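Local coordinates for beta-lactamase (PDB 6NHS), which probably hydrolyses the beta-lactam ring of penicillin-like antibiotics as a class D serine beta-lactamase, at residues F28-L38 with Y48-S56. Sequence-based numbering, arbitrary orientation.
Sequences FNQLGIKGSIL and YEHNAARNS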
loop_
_atom_site.group_PDB
_atom_site.type_symbol
_atom_site.label_atom_id
_atom_site.label_comp_id
_atom_site.label_asym_id
_atom_site.label_seq_id
_atom_site.Cartn_x
_atom_site.Cartn_y
_atom_site.Cartn_z
ATOM N N PHE A 28 6.454 -18.530 5.689
ATOM C CA PHE A 28 7.467 -18.119 4.722
ATOM C C PHE A 28 8.267 -19.316 4.221
ATOM O O PHE A 28 8.476 -19.480 3.015
ATOM C CB PHE A 28 8.390 -17.069 5.349
ATOM C CG PHE A 28 7.744 -15.721 5.516
ATOM C CD1 PHE A 28 6.858 -15.484 6.557
ATOM C CD2 PHE A 28 8.014 -14.695 4.626
ATOM C CE1 PHE A 28 6.254 -14.246 6.708
ATOM C CE2 PHE A 28 7.411 -13.451 4.770
ATOM C CZ PHE A 28 6.530 -13.230 5.810
ATOM N N ASN A 29 8.714 -20.171 5.137
ATOM C CA ASN A 29 9.550 -21.293 4.732
ATOM C C ASN A 29 8.745 -22.361 4.006
ATOM O O ASN A 29 9.284 -23.040 3.124
ATOM C CB ASN A 29 10.263 -21.874 5.952
ATOM C CG ASN A 29 11.166 -20.856 6.633
ATOM O OD1 ASN A 29 11.883 -20.100 5.972
ATOM N ND2 ASN A 29 11.123 -20.821 7.960
ATOM N N GLN A 30 7.463 -22.517 4.346
ATOM C CA GLN A 30 6.615 -23.465 3.627
ATOM C C GLN A 30 6.481 -23.070 2.162
ATOM O O GLN A 30 6.582 -23.914 1.264
ATOM C CB GLN A 30 5.235 -23.545 4.284
ATOM C CG GLN A 30 5.241 -24.035 5.727
ATOM C CD GLN A 30 4.931 -25.505 5.853
ATOM O OE1 GLN A 30 4.287 -26.089 4.985
ATOM N NE2 GLN A 30 5.388 -26.119 6.942
ATOM N N LEU A 31 6.257 -21.783 1.903
ATOM C CA LEU A 31 6.132 -21.273 0.545
ATOM C C LEU A 31 7.476 -20.996 -0.115
ATOM O O LEU A 31 7.501 -20.588 -1.279
ATOM C CB LEU A 31 5.280 -20.003 0.548
ATOM C CG LEU A 31 3.884 -20.228 1.125
ATOM C CD1 LEU A 31 3.140 -18.924 1.278
ATOM C CD2 LEU A 31 3.087 -21.199 0.252
ATOM N N GLY A 32 8.582 -21.207 0.594
ATOM C CA GLY A 32 9.897 -21.034 0.002
ATOM C C GLY A 32 10.231 -19.611 -0.386
ATOM O O GLY A 32 10.939 -19.397 -1.376
ATOM N N ILE A 33 9.748 -18.628 0.368
ATOM C CA ILE A 33 10.013 -17.230 0.056
ATOM C C ILE A 33 10.772 -16.589 1.211
ATOM O O ILE A 33 10.618 -16.968 2.378
ATOM C CB ILE A 33 8.720 -16.440 -0.252
ATOM C CG1 ILE A 33 8.016 -16.035 1.039
ATOM C CG2 ILE A 33 7.770 -17.264 -1.123
ATOM C CD1 ILE A 33 6.768 -15.241 0.808
ATOM N N LYS A 34 11.610 -15.616 0.871
ATOM C CA LYS A 34 12.326 -14.810 1.846
ATOM C C LYS A 34 11.587 -13.495 2.027
ATOM O O LYS A 34 11.178 -12.869 1.044
ATOM C CB LYS A 34 13.763 -14.554 1.394
ATOM C CG LYS A 34 14.578 -15.819 1.191
ATOM C CD LYS A 34 16.032 -15.490 0.896
ATOM C CE LYS A 34 16.869 -16.753 0.743
ATOM N NZ LYS A 34 18.300 -16.429 0.469
ATOM N N GLY A 35 11.405 -13.081 3.276
ATOM C CA GLY A 35 10.737 -11.812 3.517
ATOM C C GLY A 35 10.442 -11.590 4.983
ATOM O O GLY A 35 11.082 -12.180 5.861
ATOM N N SER A 36 9.452 -10.741 5.234
ATOM C CA SER A 36 9.127 -10.325 6.588
ATOM C C SER A 36 7.650 -9.989 6.672
ATOM O O SER A 36 6.974 -9.787 5.657
ATOM C CB SER A 36 9.955 -9.108 7.015
ATOM O OG SER A 36 9.705 -8.012 6.150
ATOM N N ILE A 37 7.158 -9.908 7.902
ATOM C CA ILE A 37 5.823 -9.379 8.150
ATOM C C ILE A 37 5.828 -8.703 9.508
ATOM O O ILE A 37 6.524 -9.134 10.435
ATOM C CB ILE A 37 4.727 -10.466 8.056
ATOM C CG1 ILE A 37 3.336 -9.826 8.105
ATOM C CG2 ILE A 37 4.877 -11.502 9.162
ATOM C CD1 ILE A 37 2.190 -10.784 7.811
ATOM N N LEU A 38 5.071 -7.619 9.608
ATOM C CA LEU A 38 4.861 -6.912 10.858
ATOM C C LEU A 38 3.365 -6.724 11.047
ATOM O O LEU A 38 2.681 -6.238 10.141
ATOM C CB LEU A 38 5.577 -5.559 10.847
ATOM C CG LEU A 38 5.575 -4.770 12.150
ATOM C CD1 LEU A 38 6.304 -5.543 13.240
ATOM C CD2 LEU A 38 6.220 -3.410 11.928
ATOM N N TYR A 48 3.539 -8.310 16.415
ATOM C CA TYR A 48 3.910 -9.672 16.056
ATOM C C TYR A 48 4.676 -9.586 14.748
ATOM O O TYR A 48 4.287 -8.828 13.854
ATOM C CB TYR A 48 2.681 -10.586 15.895
ATOM C CG TYR A 48 1.777 -10.604 17.104
ATOM C CD1 TYR A 48 1.978 -11.517 18.127
ATOM C CD2 TYR A 48 0.722 -9.709 17.222
ATOM C CE1 TYR A 48 1.163 -11.537 19.237
ATOM C CE2 TYR A 48 -0.103 -9.722 18.334
ATOM C CZ TYR A 48 0.128 -10.641 19.336
ATOM O OH TYR A 48 -0.682 -10.674 20.445
ATOM N N GLU A 49 5.776 -10.328 14.629
ATOM C CA GLU A 49 6.570 -10.136 13.423
ATOM C C GLU A 49 7.404 -11.367 13.115
ATOM O O GLU A 49 7.646 -12.220 13.972
ATOM C CB GLU A 49 7.476 -8.901 13.533
ATOM C CG GLU A 49 8.526 -8.997 14.592
ATOM C CD GLU A 49 9.360 -7.730 14.732
ATOM O OE1 GLU A 49 9.554 -6.995 13.734
ATOM O OE2 GLU A 49 9.828 -7.475 15.854
ATOM N N HIS A 50 7.821 -11.441 11.854
ATOM C CA HIS A 50 8.859 -12.344 11.382
ATOM C C HIS A 50 9.903 -11.512 10.659
ATOM O O HIS A 50 9.548 -10.646 9.852
ATOM C CB HIS A 50 8.306 -13.407 10.434
ATOM C CG HIS A 50 9.358 -14.066 9.597
ATOM N ND1 HIS A 50 10.305 -14.920 10.125
ATOM C CD2 HIS A 50 9.616 -13.992 8.270
ATOM C CE1 HIS A 50 11.099 -15.342 9.157
ATOM N NE2 HIS A 50 10.704 -14.791 8.022
ATOM N N ASN A 51 11.178 -11.779 10.949
ATOM C CA ASN A 51 12.303 -11.098 10.311
ATOM C C ASN A 51 12.322 -9.619 10.689
ATOM O O ASN A 51 12.082 -8.749 9.845
ATOM C CB ASN A 51 12.246 -11.274 8.789
ATOM C CG ASN A 51 13.553 -10.918 8.109
ATOM O OD1 ASN A 51 14.459 -10.380 8.736
ATOM N ND2 ASN A 51 13.651 -11.208 6.815
ATOM N N ALA A 52 12.634 -9.334 11.954
ATOM C CA ALA A 52 12.553 -7.966 12.465
ATOM C C ALA A 52 13.515 -7.028 11.746
ATOM O O ALA A 52 13.204 -5.847 11.544
ATOM C CB ALA A 52 12.830 -7.956 13.969
ATOM N N ALA A 53 14.693 -7.527 11.363
ATOM C CA ALA A 53 15.676 -6.669 10.706
ATOM C C ALA A 53 15.138 -6.121 9.390
ATOM O O ALA A 53 15.348 -4.947 9.057
ATOM C CB ALA A 53 16.975 -7.439 10.472
ATOM N N ARG A 54 14.426 -6.954 8.633
ATOM C CA ARG A 54 13.900 -6.509 7.350
ATOM C C ARG A 54 12.760 -5.511 7.533
ATOM O O ARG A 54 12.542 -4.655 6.667
ATOM C CB ARG A 54 13.450 -7.722 6.531
ATOM C CG ARG A 54 13.097 -7.417 5.080
ATOM C CD ARG A 54 12.609 -8.667 4.353
ATOM N NE ARG A 54 12.178 -8.374 2.987
ATOM C CZ ARG A 54 12.718 -8.909 1.895
ATOM N NH1 ARG A 54 13.706 -9.788 2.002
ATOM N NH2 ARG A 54 12.258 -8.583 0.693
ATOM N N ASN A 55 12.033 -5.593 8.650
ATOM C CA ASN A 55 10.957 -4.642 8.921
ATOM C C ASN A 55 11.464 -3.221 9.128
ATOM O O ASN A 55 10.655 -2.289 9.113
ATOM C CB ASN A 55 10.148 -5.087 10.147
ATOM C CG ASN A 55 9.212 -6.253 9.843
ATOM O OD1 ASN A 55 8.765 -6.423 8.715
ATOM N ND2 ASN A 55 8.919 -7.058 10.853
ATOM N N SER A 56 12.770 -3.032 9.320
ATOM C CA SER A 56 13.370 -1.704 9.400
ATOM C C SER A 56 14.161 -1.344 8.150
ATOM O O SER A 56 14.848 -0.318 8.141
ATOM C CB SER A 56 14.278 -1.601 10.628
ATOM O OG SER A 56 13.526 -1.612 11.828
HETATM O O HOH W 1 12.179 -15.369 5.537
HETATM O O HOH W 2 7.404 -6.722 6.494
#
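Two donors from 48-56 converge on the backbone oxygen Ile37 O, a carbonyl that accepts both a strand bond and a side-chain bond. His50 N donates to Ile37 O at 3.0 Å as a routine strand-to-strand bond, returned by Ile37 N to His50 O. Asn55 ND2 comes from above the carbonyl plane, 65° out of it, and binds Ile37 O at 3.2 Å. Both acceptors of ND2 lie close to the plane of the Asn55 amide, since ND2 also donates to the anti lone pair of Glu49 OE1 at 3.0 Å; two bonds thus fix the rotation of the Asn55 amide. At the oxygen end of the same amide, a water accepts from Ser36 OG and donates to Asn55 OD1. At the ND2 end, which also touches Leu38 CB, Leu38 and Glu49 lie side by side, pointing the same way, Leu38 CD1 against Glu49 CB at 3.6 Å.

These bonds belong to the hairpin of strands 35-41 and 46-50, at one margin of the antiparallel sheet of the serine beta-lactamase and penicillin-binding protein fold; Ser36 and Leu38 pair through their backbones with the next strand, 226-236. Past the last bridge the chain of 48-56 turns away, and the contact continues through side chains. Asn51 ND2 binds Gly35 O at 2.9 Å from above the carbonyl plane. Arg54, extended from CG to NE with CG anti to the backbone N (chi1 -170°), lays one guanidinium face, toward its rim, over Gly35 CA, while its NH2 forms a salt bridge with Asp235 and NE bonds Asn233, both on strand 226-236.

On the sheet face of Ile37 and His50, a second water, in the plane of the imidazole at its edge, is 2.9 Å from His50 NE2. His50 CD2 sits over the centre of the Phe28 ring, 3.5 Å above its plane, the two rings inclined at 38°, where the N-terminal helix meets the hairpin.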